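Local coordinates for protein malic enzyme (Entamoeba histolytica, PDB 3NV9) that probably catalyses the oxidative decarboxylation of malate to pyruvate with NADP or NAD as electron acceptor, at residues 138-141 with 145-148; 150-155 with 179-184; 170-175 with 268-273; 98-101 with 106-109; 118-123 with 191-196. All coordinates share one frame; numbering follows the deposited sequence.

Contact 1. Residues 138-141 with 145-148; sequences DSKN and KNDP
Lys140 and Asn146 face each other as a single antiparallel bridge, their CA atoms 4.2 Å apart, with no regular strand on either side. Two backbone bonds flank this non-hydrogen-bonded pair: Asp147 N gives to Ser139 O at 2.8 Å, and Asn141 N gives to Lys145 O at the same length. Lys140 CA also sits 3.4 Å from Lys145 O in a CA-H...O contact. The bridge pinches together the two ends of the loop between strand 131-136 and helix 148-158, and Asp147 occupies the N-cap position of that helix, its OD1 accepting from Asp149 N. Asn141 has CG between its own N and carbonyl carbon (chi1 66°), which swings OD1 back over the turn to accept from Lys145 N at 3.1 Å, the donor standing above the amide plane. Deeper in, Ser139 OG lies 2.7 Å from Asn146 OD1, with Asp98 OD1 as a second acceptor nearby, and a water accepts from Ser139 N close to the same amide oxygen. Within 138-141, Asp138 OD1 forms an Asx turn with Lys140 N while Lys140 NZ, brought back by two bends in its chain, reaches the same oxygen at 2.8 Å from the opposite face of the carboxylate. Arg157 NH1 of the second subunit donates to the carbonyl oxygens of Asp138 and Lys140.

Contact 2. Residues 150-155 with 179-184; sequences AVIEFV and LDVLRE. With SO4 (sulfate ion), chain C.
Leu182 holds CG beside its backbone N (chi1 -71°), which sends both methyl groups toward helix 148-158, where they part between Ile152 and Val155. Ile152 has a similar first torsion (chi1 -70°): CG2 is left to face Leu182, while CG1 and an extended second torsion carry CD1 out toward Val181. On the Leu182 fork, CD1 presses on Val155 CG1 at 3.5 Å, and CD2 lies 3.5 Å from Ile152 O and 3.9 Å from Ile152 CG2. Val181 meets Ile152 at about a right angle, with its CG2 3.9 Å from Ile152 CD1. The two segments run nearly parallel, 21° apart, and their axes approach to 9.9 Å. Both helices belong to the parallel alpha/beta layer of the N-terminal domain: 174-185 is the crossover between the adjacent strands 164-167 and 190-192, and Val155 and Leu182 also rest on Ile165 and Val190 of those strands. Away from this interface, Arg183 offers the edge of its guanidinium to a sulfate, probably from the crystallisation liquor. NH1 binds O3 of the sulfate at 3.0 Å, and NH2 reaches its O2 in a weak 3.3 Å bond; Asp380 N holds the same anion. Elsewhere on helix 148-158, Phe154 stacks on Phe154 of the second subunit. Across the contact itself only aliphatic groups and one carbonyl oxygen meet, which implies that the two helices associate here through shape and hydrophobic burial, without a directional bond to fix their register.

Contact 3. Residues 170-175 with 268-273; sequences ISQPNC and TRFYRK
Pro173, which follows a cis peptide bond, sets CB over one face of the Phe270 ring, 4.2 Å from the centroid and 15° off the normal, a CH-pi contact, while its CD lies out by the rim, 3.7 Å from Phe270 CZ. Gln172 arrives at the ring edge instead. Its CG is tucked between the backbone N and the carbonyl carbon (chi1 69°), and the chain beyond is extended, which brings OE1 3.2 Å from Phe270 CE2, near the ring plane. The amide is turned 70° against the ring, and OE1, buried here, has no hydrogen-bond partner; the weakly polarised C-H at CE2 is probably what it faces. Arg269, bent at chi3, brings its guanidinium obliquely against Pro173 CG, 3.6 Å from Arg269 NE. Between the two backbones a water gives to Arg269 O at 2.8 Å and only weakly to Pro173 O. Phe270 is the N-cap residue of helix 271-279, while Pro173 immediately precedes helix 174-185; a second link between these helices is the bond from Tyr271 OH to Asp180. The pair of helix starts is an interdomain joint, bringing the N-terminal domain of the malic enzyme fold against its Rossmann-type NAD-binding domain.

Contact 4. Residues 98-101 with 106-109; sequences DSTR and GDVT
Ser99 and Thr109, which meet where Ser99 CB lies 3.4 Å from Thr109 O, both have a positive phi (58° at Ser99), and so does Gly106 between them in the chain. Of these three residues Ser99 is the one in the left-handed helical region. One bond joins the backbones: Val108 N gives to Ser99 O at 3.1 Å, almost in line with the carbonyl (C=O...N 176°). Beside it Asp107 CA makes a CA-H...O contact with the same oxygen at 3.5 Å. Thr100 O is also near Asp107 N, at 3.2 Å, but the angle is too poor for a hydrogen bond. Asp107 has CG anti to the backbone N (chi1 179°), which places OD1 over its own turn, where it accepts from Thr109 N at 3.2 Å from above the carboxylate plane. A water 2.6 Å from Asp107 OD1 also lies within hydrogen-bonding reach of Asp98 O. Ser99 CB packs on Val108 CG2, whereas Ser99 OG bonds to Pro110 O. Arg101 doubles back through bends at chi2 and chi3, so that the edge of its guanidinium passes Gly106 CA, 4.2 Å from NH1. At the far end Thr109 OG1 is hydrogen-bonded to Asn80 of the second subunit. Asp107 forms an Asx turn, and the whole belongs to the long connection leaving the C-terminal end of parallel strand 92-97, the side of an alpha/beta sheet on which ligand pockets commonly lie; a glycerol beside Arg101 is consistent with one here.

Contact 5. Residues 118-123 with 191-196; sequences EGKALL and WHDDQQ
Lys120 NZ is gripped from several sides. It forms a salt bridge to Asp193 OD2, rather long at 3.3 Å and weak as a hydrogen bond, gives to a water at 2.9 Å, and is hydrogen-bonded to Tyr65 OH of the second subunit. The water also lies 2.8 Å from Asp194 OD1, one of several acceptors within its reach, so both aspartates connect to the one nitrogen, the first directly and the second through the solvent molecule. Lys120 comes from helix 114-128 and Asp193 from the opposite direction, across a CA-CA separation of 10.2 Å. The lysine bends once, near its root (chi2 -79°), then runs straight; Asp193 holds CG anti to its backbone N (chi1 -167°), pointing OD2 back at it. Asp193 sits where parallel strand 190-192 gives way to helix 193-213, through a wider pi-type turn, at the C-terminal end of that strand. A glycerol weakly bound to Lys120 NZ and the nearby carboxylate of Glu168 make this place consistent with the active-site cleft of malic enzymes, where acidic groups gather. Phe363 packs against both Lys120 and Asp193. Asp194 OD2 accepts from Asp169 N, which helps to orient the second carboxylate.

In the fold
Contact 4 comes first along the chain; contacts 1 and 2 follow in series, both within the span that contact 5 closes, whereas contact 3 crosses contacts 2 and 5. Contacts 1 and 4 have centres about 11 Å apart and meet through Ser139 and Asp98, joining loops that leave the neighbouring parallel strands 131-136 and 92-97. Contacts 2 and 3 share helix 174-185, which runs on to strand 190-192 and so to contact 5, about 17 Å from contact 2 between centres. Contacts 1, 2, 4 and 5 touch the second subunit. Sheet loops, dimer interface and interdomain joint thus form one connected region of the N-terminal domain that reaches across, at contact 3, to the NAD-binding domain.

Contact 1. Residues 138-141 with 145-148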
# COMPACT_ATOMS: atom_id res chain seq x y z
N ASP A 138 7.41 12.23 -5.27
CA ASP A 138 8.05 13.42 -5.85
C ASP A 138 9.32 12.97 -6.52
O ASP A 138 10.20 12.35 -5.89
CB ASP A 138 8.37 14.42 -4.75
CG ASP A 138 8.91 15.76 -5.32
OD1 ASP A 138 9.14 15.90 -6.55
OD2 ASP A 138 9.05 16.71 -4.52
N SER A 139 9.47 13.24 -7.81
CA SER A 139 10.77 12.86 -8.44
C SER A 139 11.72 14.09 -8.68
O SER A 139 12.70 13.98 -9.40
CB SER A 139 10.55 12.09 -9.72
OG SER A 139 10.07 12.97 -10.75
N LYS A 140 11.42 15.25 -8.09
CA LYS A 140 12.14 16.50 -8.44
C LYS A 140 13.43 16.52 -7.75
O LYS A 140 13.53 16.08 -6.60
CB LYS A 140 11.36 17.77 -8.07
CG LYS A 140 10.26 18.08 -9.11
CD LYS A 140 9.49 19.34 -8.82
CE LYS A 140 9.00 19.42 -7.34
NZ LYS A 140 7.96 18.38 -7.00
N ASN A 141 14.46 16.98 -8.45
CA ASN A 141 15.75 17.12 -7.77
C ASN A 141 15.83 18.52 -7.15
O ASN A 141 14.87 19.26 -7.20
CB ASN A 141 16.92 16.80 -8.68
CG ASN A 141 17.06 17.78 -9.78
OD1 ASN A 141 16.41 18.83 -9.77
ND2 ASN A 141 17.87 17.45 -10.80
N LYS A 145 13.81 19.95 -11.08
CA LYS A 145 13.53 19.24 -12.32
C LYS A 145 13.27 17.74 -12.02
O LYS A 145 13.95 17.13 -11.19
CB LYS A 145 14.67 19.41 -13.36
CG LYS A 145 15.00 20.86 -13.70
CD LYS A 145 15.22 21.13 -15.23
CE LYS A 145 13.89 21.38 -16.02
NZ LYS A 145 14.04 21.94 -17.43
N ASN A 146 12.28 17.16 -12.69
CA ASN A 146 12.03 15.74 -12.52
C ASN A 146 13.21 14.87 -12.95
O ASN A 146 13.67 14.92 -14.09
CB ASN A 146 10.73 15.32 -13.22
CG ASN A 146 9.55 15.88 -12.54
OD1 ASN A 146 9.15 15.42 -11.43
ND2 ASN A 146 8.98 16.91 -13.14
N ASP A 147 13.66 14.06 -12.02
CA ASP A 147 14.90 13.30 -12.17
C ASP A 147 14.65 11.79 -12.29
O ASP A 147 14.33 11.12 -11.32
CB ASP A 147 15.80 13.63 -10.98
CG ASP A 147 17.13 12.98 -11.06
OD1 ASP A 147 17.46 12.38 -12.10
OD2 ASP A 147 17.86 13.05 -10.04
N PRO A 148 14.86 11.24 -13.48
CA PRO A 148 14.61 9.81 -13.68
C PRO A 148 15.40 8.94 -12.71
O PRO A 148 14.88 7.93 -12.22
CB PRO A 148 15.09 9.54 -15.08
CG PRO A 148 15.91 10.78 -15.50
CD PRO A 148 15.63 11.89 -14.56
O HOH W 1 7.26 14.28 -9.07

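Contact 2. Residues 150-155 with 179-184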
# COMPACT_ATOMS: atom_id res chain seq x y z
N ALA A 150 16.14 9.50 -9.74
CA ALA A 150 15.44 9.47 -8.47
C ALA A 150 14.35 8.35 -8.50
O ALA A 150 14.20 7.58 -7.56
CB ALA A 150 14.82 10.84 -8.15
N VAL A 151 13.64 8.27 -9.62
CA VAL A 151 12.60 7.26 -9.79
C VAL A 151 13.28 5.89 -9.77
O VAL A 151 12.87 5.01 -9.03
CB VAL A 151 11.69 7.52 -11.04
CG1 VAL A 151 10.53 6.52 -11.11
CG2 VAL A 151 11.08 8.95 -11.01
N ILE A 152 14.41 5.76 -10.49
CA ILE A 152 15.15 4.47 -10.53
C ILE A 152 15.58 4.01 -9.16
O ILE A 152 15.37 2.84 -8.77
CB ILE A 152 16.36 4.53 -11.50
CG1 ILE A 152 15.82 4.60 -12.93
CG2 ILE A 152 17.19 3.32 -11.36
CD1 ILE A 152 16.83 5.05 -14.01
N GLU A 153 16.18 4.94 -8.41
CA GLU A 153 16.69 4.64 -7.07
C GLU A 153 15.53 4.23 -6.16
O GLU A 153 15.65 3.25 -5.39
CB GLU A 153 17.47 5.85 -6.46
CG GLU A 153 17.93 5.59 -5.02
CD GLU A 153 18.77 6.75 -4.43
OE1 GLU A 153 18.97 7.79 -5.08
OE2 GLU A 153 19.24 6.61 -3.29
N PHE A 154 14.44 5.00 -6.26
CA PHE A 154 13.24 4.82 -5.42
C PHE A 154 12.67 3.40 -5.58
O PHE A 154 12.46 2.68 -4.62
CB PHE A 154 12.16 5.89 -5.73
CG PHE A 154 10.93 5.73 -4.91
CD1 PHE A 154 10.78 6.44 -3.74
CD2 PHE A 154 9.91 4.84 -5.30
CE1 PHE A 154 9.64 6.27 -2.93
CE2 PHE A 154 8.75 4.65 -4.51
CZ PHE A 154 8.62 5.35 -3.32
N VAL A 155 12.45 3.02 -6.82
CA VAL A 155 11.85 1.74 -7.12
C VAL A 155 12.75 0.59 -6.70
O VAL A 155 12.25 -0.40 -6.12
CB VAL A 155 11.45 1.69 -8.63
CG1 VAL A 155 10.95 0.29 -9.03
CG2 VAL A 155 10.41 2.70 -8.90
N LEU A 179 12.03 2.84 -17.15
CA LEU A 179 11.56 1.48 -17.42
C LEU A 179 12.74 0.58 -17.82
O LEU A 179 12.97 -0.49 -17.22
CB LEU A 179 10.45 1.49 -18.50
CG LEU A 179 10.09 0.07 -19.01
CD1 LEU A 179 9.49 -0.80 -17.91
CD2 LEU A 179 9.22 0.06 -20.24
N ASP A 180 13.50 1.04 -18.81
CA ASP A 180 14.56 0.26 -19.44
C ASP A 180 15.60 -0.21 -18.44
O ASP A 180 15.99 -1.38 -18.47
CB ASP A 180 15.22 1.07 -20.58
CG ASP A 180 14.24 1.42 -21.68
OD1 ASP A 180 13.18 0.77 -21.72
OD2 ASP A 180 14.49 2.33 -22.49
N VAL A 181 16.01 0.69 -17.53
CA VAL A 181 16.96 0.31 -16.44
C VAL A 181 16.32 -0.60 -15.44
O VAL A 181 16.85 -1.67 -15.14
CB VAL A 181 17.47 1.54 -15.66
CG1 VAL A 181 18.30 1.12 -14.48
CG2 VAL A 181 18.28 2.45 -16.56
N LEU A 182 15.17 -0.17 -14.89
CA LEU A 182 14.48 -0.94 -13.82
C LEU A 182 14.07 -2.33 -14.23
O LEU A 182 14.11 -3.21 -13.42
CB LEU A 182 13.21 -0.25 -13.31
CG LEU A 182 13.44 0.98 -12.49
CD1 LEU A 182 12.11 1.55 -12.13
CD2 LEU A 182 14.33 0.67 -11.26
N ARG A 183 13.65 -2.52 -15.47
CA ARG A 183 13.26 -3.85 -15.88
C ARG A 183 14.43 -4.85 -15.82
O ARG A 183 14.23 -6.03 -15.68
CB ARG A 183 12.55 -3.81 -17.24
CG ARG A 183 13.38 -4.04 -18.43
CD ARG A 183 12.55 -3.69 -19.64
NE ARG A 183 11.53 -4.71 -19.93
CZ ARG A 183 11.55 -5.49 -21.02
NH1 ARG A 183 12.55 -5.36 -21.90
NH2 ARG A 183 10.58 -6.39 -21.25
N GLU A 184 15.66 -4.34 -15.88
CA GLU A 184 16.84 -5.21 -15.88
C GLU A 184 17.38 -5.36 -14.50
O GLU A 184 17.83 -6.46 -14.12
CB GLU A 184 17.90 -4.71 -16.88
CG GLU A 184 17.38 -4.75 -18.34
CD GLU A 184 16.97 -6.19 -18.81
OE1 GLU A 184 17.44 -7.21 -18.23
OE2 GLU A 184 16.16 -6.28 -19.78
S SO4 C . 11.43 -7.85 -24.81
O1 SO4 C . 12.19 -8.54 -25.83
O2 SO4 C . 11.53 -8.61 -23.57
O3 SO4 C . 11.99 -6.52 -24.62
O4 SO4 C . 10.09 -7.63 -25.31

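Contact 3. Residues 170-175 with 268-273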
# COMPACT_ATOMS: atom_id res chain seq x y z
N ILE A 170 4.32 8.85 -16.30
CA ILE A 170 5.63 9.45 -16.22
C ILE A 170 5.94 10.00 -17.63
O ILE A 170 5.80 9.30 -18.65
CB ILE A 170 6.69 8.40 -15.80
CG1 ILE A 170 6.23 7.70 -14.51
CG2 ILE A 170 8.08 9.01 -15.69
CD1 ILE A 170 7.25 6.77 -13.84
N SER A 171 6.35 11.26 -17.66
CA SER A 171 6.68 11.96 -18.90
C SER A 171 7.83 11.31 -19.67
O SER A 171 8.71 10.69 -19.08
CB SER A 171 7.08 13.38 -18.54
OG SER A 171 8.32 13.32 -17.84
N GLN A 172 7.78 11.41 -20.99
CA GLN A 172 8.87 10.94 -21.84
C GLN A 172 9.83 12.12 -22.00
O GLN A 172 9.38 13.26 -22.06
CB GLN A 172 8.37 10.50 -23.21
CG GLN A 172 7.87 11.67 -24.07
CD GLN A 172 7.95 11.41 -25.57
OE1 GLN A 172 8.71 10.56 -26.03
NE2 GLN A 172 7.16 12.14 -26.32
N PRO A 173 11.14 11.86 -22.13
CA PRO A 173 11.77 10.57 -22.26
C PRO A 173 12.15 9.95 -20.92
O PRO A 173 12.73 8.85 -20.90
CB PRO A 173 13.02 10.89 -23.08
CG PRO A 173 13.39 12.30 -22.60
CD PRO A 173 12.07 12.96 -22.45
N ASN A 174 11.83 10.61 -19.81
CA ASN A 174 12.09 9.99 -18.51
C ASN A 174 11.51 8.54 -18.42
O ASN A 174 12.22 7.60 -18.01
CB ASN A 174 11.54 10.86 -17.36
CG ASN A 174 12.49 11.96 -16.90
OD1 ASN A 174 13.61 12.10 -17.40
ND2 ASN A 174 12.04 12.76 -15.92
N CYS A 175 10.24 8.35 -18.81
CA CYS A 175 9.64 7.00 -18.68
C CYS A 175 10.50 5.89 -19.35
O CYS A 175 10.58 4.76 -18.83
CB CYS A 175 8.22 6.98 -19.24
SG CYS A 175 8.13 7.45 -20.97
N THR A 268 19.76 10.35 -27.98
CA THR A 268 19.46 8.93 -27.93
C THR A 268 18.58 8.51 -26.75
O THR A 268 18.38 7.31 -26.48
CB THR A 268 20.71 8.08 -27.95
OG1 THR A 268 21.36 8.18 -26.69
CG2 THR A 268 21.62 8.52 -29.13
N ARG A 269 18.08 9.50 -26.03
CA ARG A 269 17.06 9.26 -25.04
C ARG A 269 15.80 8.89 -25.80
O ARG A 269 14.94 8.18 -25.28
CB ARG A 269 16.84 10.50 -24.21
CG ARG A 269 17.87 10.67 -23.13
CD ARG A 269 18.09 12.13 -22.83
NE ARG A 269 16.93 12.96 -23.18
CZ ARG A 269 16.92 14.29 -23.10
NH1 ARG A 269 18.01 14.94 -22.68
NH2 ARG A 269 15.83 14.98 -23.43
N PHE A 270 15.72 9.36 -27.05
CA PHE A 270 14.60 9.11 -27.95
C PHE A 270 14.86 7.99 -28.98
O PHE A 270 14.32 8.01 -30.09
CB PHE A 270 14.23 10.42 -28.65
CG PHE A 270 13.48 11.41 -27.78
CD1 PHE A 270 14.15 12.49 -27.16
CD2 PHE A 270 12.09 11.29 -27.58
CE1 PHE A 270 13.43 13.43 -26.36
CE2 PHE A 270 11.36 12.24 -26.78
CZ PHE A 270 12.03 13.30 -26.18
N TYR A 271 15.67 7.01 -28.63
CA TYR A 271 15.98 5.92 -29.54
C TYR A 271 14.71 5.21 -30.14
O TYR A 271 14.72 4.83 -31.32
CB TYR A 271 16.89 4.91 -28.87
CG TYR A 271 16.21 4.00 -27.86
CD1 TYR A 271 15.73 2.74 -28.23
CD2 TYR A 271 16.06 4.40 -26.53
CE1 TYR A 271 15.11 1.89 -27.30
CE2 TYR A 271 15.44 3.56 -25.59
CZ TYR A 271 14.96 2.30 -25.98
OH TYR A 271 14.34 1.48 -25.03
N ARG A 272 13.63 5.04 -29.35
CA ARG A 272 12.41 4.42 -29.87
C ARG A 272 11.82 5.22 -31.05
O ARG A 272 11.41 4.66 -32.06
CB ARG A 272 11.39 4.10 -28.73
CG ARG A 272 12.02 3.63 -27.40
CD ARG A 272 11.38 2.40 -26.69
NE ARG A 272 11.62 1.21 -27.46
CZ ARG A 272 11.71 -0.05 -27.04
NH1 ARG A 272 11.57 -0.45 -25.75
NH2 ARG A 272 11.98 -0.93 -27.99
N LYS A 273 11.82 6.55 -30.96
CA LYS A 273 11.35 7.33 -32.12
C LYS A 273 12.33 7.15 -33.29
O LYS A 273 11.91 7.12 -34.46
CB LYS A 273 11.13 8.82 -31.80
CG LYS A 273 10.14 9.13 -30.66
CD LYS A 273 10.14 10.65 -30.30
CE LYS A 273 9.85 11.57 -31.50
NZ LYS A 273 9.86 13.03 -31.14
O HOH W 2 15.36 7.49 -22.65

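Contact 4. Residues 98-101 with 106-109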
# COMPACT_ATOMS: atom_id res chain seq x y z
N ASP A 98 5.13 9.61 -10.79
CA ASP A 98 5.62 10.87 -10.28
C ASP A 98 4.67 12.01 -10.59
O ASP A 98 4.96 13.18 -10.33
CB ASP A 98 7.10 11.13 -10.71
CG ASP A 98 7.28 11.42 -12.21
OD1 ASP A 98 8.45 11.73 -12.55
OD2 ASP A 98 6.33 11.41 -13.03
N SER A 99 3.51 11.60 -11.12
CA SER A 99 2.35 12.43 -11.48
C SER A 99 2.67 13.53 -12.48
O SER A 99 2.12 14.61 -12.43
CB SER A 99 1.65 13.00 -10.25
OG SER A 99 1.46 11.98 -9.33
N THR A 100 3.51 13.18 -13.41
CA THR A 100 4.10 14.09 -14.34
C THR A 100 3.35 14.02 -15.71
O THR A 100 3.31 14.99 -16.43
CB THR A 100 5.60 13.71 -14.36
OG1 THR A 100 6.44 14.81 -14.04
CG2 THR A 100 6.04 12.94 -15.51
N ARG A 101 2.71 12.88 -16.04
CA ARG A 101 1.84 12.80 -17.23
C ARG A 101 0.47 12.17 -16.88
O ARG A 101 0.11 11.07 -17.28
CB ARG A 101 2.58 12.01 -18.35
CG ARG A 101 2.15 12.36 -19.80
CD ARG A 101 2.22 13.88 -20.04
NE ARG A 101 3.55 14.35 -20.49
CZ ARG A 101 4.12 15.53 -20.20
NH1 ARG A 101 3.53 16.44 -19.40
NH2 ARG A 101 5.32 15.82 -20.71
N GLY A 106 -1.60 16.23 -17.48
CA GLY A 106 -0.17 16.38 -17.48
C GLY A 106 0.40 16.38 -16.09
O GLY A 106 0.11 15.47 -15.29
N ASP A 107 1.24 17.37 -15.80
CA ASP A 107 1.93 17.41 -14.51
C ASP A 107 1.01 18.07 -13.45
O ASP A 107 0.67 19.26 -13.54
CB ASP A 107 3.31 18.10 -14.64
CG ASP A 107 4.08 18.20 -13.32
OD1 ASP A 107 3.69 17.67 -12.24
OD2 ASP A 107 5.14 18.84 -13.36
N VAL A 108 0.59 17.26 -12.47
CA VAL A 108 -0.44 17.70 -11.50
C VAL A 108 0.11 17.82 -10.09
O VAL A 108 -0.67 17.85 -9.13
CB VAL A 108 -1.71 16.81 -11.63
CG1 VAL A 108 -2.40 17.06 -13.01
CG2 VAL A 108 -1.35 15.27 -11.50
N THR A 109 1.45 17.98 -9.96
CA THR A 109 2.20 17.88 -8.68
C THR A 109 2.16 16.48 -8.03
O THR A 109 1.25 15.74 -8.26
CB THR A 109 1.69 18.88 -7.61
OG1 THR A 109 0.55 18.32 -6.95
CG2 THR A 109 1.35 20.30 -8.19
O HOH W 3 4.26 16.08 -10.28

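Contact 5. Residues 118-123 with 191-196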
# COMPACT_ATOMS: atom_id res chain seq x y z
N GLU A 118 -5.16 5.48 -7.61
CA GLU A 118 -6.15 4.74 -6.81
C GLU A 118 -7.24 4.02 -7.67
O GLU A 118 -7.67 2.94 -7.35
CB GLU A 118 -6.78 5.66 -5.73
CG GLU A 118 -7.31 4.86 -4.62
CD GLU A 118 -7.94 5.65 -3.52
OE1 GLU A 118 -8.64 5.03 -2.66
OE2 GLU A 118 -7.77 6.87 -3.51
N GLY A 119 -7.67 4.65 -8.77
CA GLY A 119 -8.61 4.01 -9.69
C GLY A 119 -7.95 2.81 -10.34
O GLY A 119 -8.59 1.79 -10.51
N LYS A 120 -6.67 2.92 -10.69
CA LYS A 120 -5.91 1.76 -11.23
C LYS A 120 -5.85 0.64 -10.18
O LYS A 120 -6.04 -0.51 -10.51
CB LYS A 120 -4.43 2.10 -11.62
CG LYS A 120 -4.21 3.19 -12.66
CD LYS A 120 -4.45 2.68 -14.07
CE LYS A 120 -4.08 3.82 -15.06
NZ LYS A 120 -4.26 3.37 -16.52
N ALA A 121 -5.58 0.99 -8.93
CA ALA A 121 -5.45 -0.03 -7.92
C ALA A 121 -6.82 -0.66 -7.74
O ALA A 121 -6.88 -1.87 -7.53
CB ALA A 121 -5.00 0.55 -6.62
N LEU A 122 -7.90 0.17 -7.74
CA LEU A 122 -9.28 -0.31 -7.57
C LEU A 122 -9.55 -1.37 -8.67
O LEU A 122 -10.05 -2.49 -8.39
CB LEU A 122 -10.30 0.84 -7.66
CG LEU A 122 -11.78 0.41 -7.87
CD1 LEU A 122 -12.35 -0.26 -6.56
CD2 LEU A 122 -12.76 1.53 -8.34
N LEU A 123 -9.14 -1.03 -9.90
CA LEU A 123 -9.37 -1.96 -11.05
C LEU A 123 -8.53 -3.22 -11.02
O LEU A 123 -8.93 -4.28 -11.52
CB LEU A 123 -9.13 -1.26 -12.39
CG LEU A 123 -10.04 -0.09 -12.74
CD1 LEU A 123 -9.57 0.61 -14.08
CD2 LEU A 123 -11.54 -0.49 -12.76
N TRP A 191 7.18 -2.72 -15.52
CA TRP A 191 6.69 -2.37 -16.83
C TRP A 191 6.04 -1.01 -16.69
O TRP A 191 5.87 -0.52 -15.59
CB TRP A 191 5.75 -3.46 -17.37
CG TRP A 191 4.32 -3.33 -16.99
CD1 TRP A 191 3.84 -3.02 -15.76
CD2 TRP A 191 3.17 -3.54 -17.84
NE1 TRP A 191 2.45 -3.01 -15.79
CE2 TRP A 191 2.02 -3.30 -17.06
CE3 TRP A 191 3.00 -3.88 -19.20
CZ2 TRP A 191 0.72 -3.41 -17.59
CZ3 TRP A 191 1.70 -4.00 -19.72
CH2 TRP A 191 0.60 -3.76 -18.92
N HIS A 192 5.68 -0.39 -17.81
CA HIS A 192 5.10 0.93 -17.81
C HIS A 192 3.74 0.78 -18.56
O HIS A 192 3.68 0.49 -19.74
CB HIS A 192 6.14 1.93 -18.41
CG HIS A 192 5.62 3.33 -18.63
ND1 HIS A 192 4.54 3.86 -17.96
CD2 HIS A 192 6.09 4.33 -19.40
CE1 HIS A 192 4.33 5.11 -18.36
NE2 HIS A 192 5.26 5.42 -19.23
N ASP A 193 2.64 0.89 -17.80
CA ASP A 193 1.30 0.60 -18.28
C ASP A 193 1.03 1.42 -19.54
O ASP A 193 0.54 0.89 -20.52
CB ASP A 193 0.29 0.94 -17.18
CG ASP A 193 -1.13 0.40 -17.43
OD1 ASP A 193 -1.32 -0.44 -18.34
OD2 ASP A 193 -2.06 0.87 -16.72
N ASP A 194 1.37 2.71 -19.53
CA ASP A 194 1.20 3.55 -20.74
C ASP A 194 1.98 3.08 -21.98
O ASP A 194 1.65 3.48 -23.08
CB ASP A 194 1.60 4.98 -20.46
CG ASP A 194 0.83 5.54 -19.35
OD1 ASP A 194 -0.30 6.01 -19.60
OD2 ASP A 194 1.35 5.48 -18.23
N GLN A 195 3.01 2.26 -21.78
CA GLN A 195 3.76 1.71 -22.91
C GLN A 195 3.09 0.41 -23.36
O GLN A 195 2.17 0.48 -24.14
CB GLN A 195 5.25 1.56 -22.59
CG GLN A 195 6.06 2.88 -22.71
CD GLN A 195 7.47 2.72 -22.21
OE1 GLN A 195 8.27 1.97 -22.77
NE2 GLN A 195 7.77 3.35 -21.11
N GLN A 196 3.50 -0.76 -22.85
CA GLN A 196 2.91 -2.02 -23.38
C GLN A 196 1.37 -2.22 -23.05
O GLN A 196 0.61 -2.78 -23.82
CB GLN A 196 3.71 -3.22 -22.87
CG GLN A 196 5.19 -3.25 -23.22
CD GLN A 196 5.95 -4.21 -22.31
OE1 GLN A 196 5.85 -4.11 -21.08
NE2 GLN A 196 6.69 -5.18 -22.92
O HOH W 4 -2.08 4.72 -17.87